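Side-chain contact in Cd1 (Flavonifractor plautii, PDB 7D39), which binds flavin mononucleotide and probably reduces the C=C double bond of flavones and flavonols, opening their breakdown in gut bacteria: residues A[190-193]-A[194-197]. Numbering follows the deposited sequence.
Sequences AHQI and GRNI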
# COMPACT_ATOMS: atom_id res chain seq x y z
N ALA A 190 -18.00 1.22 -9.24
CA ALA A 190 -16.81 0.55 -9.74
C ALA A 190 -16.50 1.00 -11.16
O ALA A 190 -15.34 1.24 -11.50
CB ALA A 190 -16.98 -0.97 -9.69
N HIS A 191 -17.53 1.12 -12.00
CA HIS A 191 -17.33 1.59 -13.36
C HIS A 191 -16.68 2.98 -13.38
O HIS A 191 -15.74 3.22 -14.14
CB HIS A 191 -18.68 1.62 -14.10
CG HIS A 191 -18.55 1.91 -15.56
ND1 HIS A 191 -18.40 0.92 -16.50
CD2 HIS A 191 -18.53 3.09 -16.23
CE1 HIS A 191 -18.30 1.48 -17.70
NE2 HIS A 191 -18.38 2.79 -17.56
N GLN A 192 -17.20 3.92 -12.59
CA GLN A 192 -16.61 5.26 -12.55
C GLN A 192 -15.17 5.22 -12.05
O GLN A 192 -14.30 5.92 -12.58
CB GLN A 192 -17.44 6.18 -11.67
CG GLN A 192 -17.01 7.62 -11.78
CD GLN A 192 -17.33 8.21 -13.15
OE1 GLN A 192 -18.42 8.03 -13.69
NE2 GLN A 192 -16.35 8.91 -13.74
N ILE A 193 -14.90 4.40 -11.03
CA ILE A 193 -13.53 4.26 -10.54
C ILE A 193 -12.60 3.82 -11.67
O ILE A 193 -11.46 4.27 -11.78
CB ILE A 193 -13.50 3.30 -9.34
CG1 ILE A 193 -14.10 4.00 -8.12
CG2 ILE A 193 -12.08 2.79 -9.03
CD1 ILE A 193 -14.08 3.19 -6.85
N GLY A 194 -13.10 2.96 -12.55
CA GLY A 194 -12.30 2.54 -13.69
C GLY A 194 -12.09 3.65 -14.71
O GLY A 194 -11.02 3.75 -15.32
N ARG A 195 -13.12 4.48 -14.92
CA ARG A 195 -12.92 5.69 -15.72
C ARG A 195 -11.84 6.57 -15.10
O ARG A 195 -10.96 7.08 -15.80
CB ARG A 195 -14.24 6.47 -15.86
CG ARG A 195 -15.26 5.91 -16.86
CD ARG A 195 -16.59 6.65 -16.71
NE ARG A 195 -17.53 6.39 -17.80
CZ ARG A 195 -18.85 6.58 -17.72
NH1 ARG A 195 -19.39 7.01 -16.58
NH2 ARG A 195 -19.63 6.32 -18.77
N ASN A 196 -11.90 6.76 -13.78
CA ASN A 196 -10.93 7.61 -13.10
C ASN A 196 -9.50 7.10 -13.28
O ASN A 196 -8.62 7.85 -13.72
CB ASN A 196 -11.29 7.70 -11.62
CG ASN A 196 -12.56 8.47 -11.41
OD1 ASN A 196 -13.14 8.96 -12.36
ND2 ASN A 196 -13.00 8.58 -10.16
N ILE A 197 -9.24 5.83 -12.95
CA ILE A 197 -7.86 5.35 -13.07
C ILE A 197 -7.37 5.52 -14.50
O ILE A 197 -6.20 5.84 -14.74
CB ILE A 197 -7.74 3.89 -12.58
CG1 ILE A 197 -6.28 3.52 -12.36
CG2 ILE A 197 -8.33 2.94 -13.57
CD1 ILE A 197 -5.56 4.38 -11.34
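One face of the Arg195 guanidinium is covered by the edge of the His191 imidazole, with His191 CD2 3.7 Å above its plane and over its centre; the two planes stand 83° apart, an edge-on approach. At the guanidinium edge, Arg195 NH1 donates in plane to Gln192 OE1 at 3.2 Å, though it meets that oxygen tilted 33° from the carbonyl plane. Gln192 gets there because its chain, with CG anti to the backbone N (chi1 -170°), bends at chi2. Its other amide atom, NE2, makes a weak bond of 3.5 Å to Asn196 OD1, so one amide bridges two neighbours on the next turn. Ile193 and Ile197 both touch strands 138-144 and 167-174, packing helix 184-202 against the parallel sheet of this flavodoxin-like fold. Glu28 OE1 accepts a hydrogen bond from His191 NE2 and forms a salt bridge with Arg195 NE, Glu21 OE1 takes His191 ND1, and Asn196 ND2 hydrogen-bonds Asp170 OD2. Replacing Arg195 with a leucine would probably cost Glu28 its salt-bridge mate and leave the Gln192 amide held across this contact by its weak bond to Asn196 alone. With carboxylates of helix 14-28 at both ring nitrogens, the imidazole is probably cationic, and the acidic pair would offset its closeness to the guanidinium.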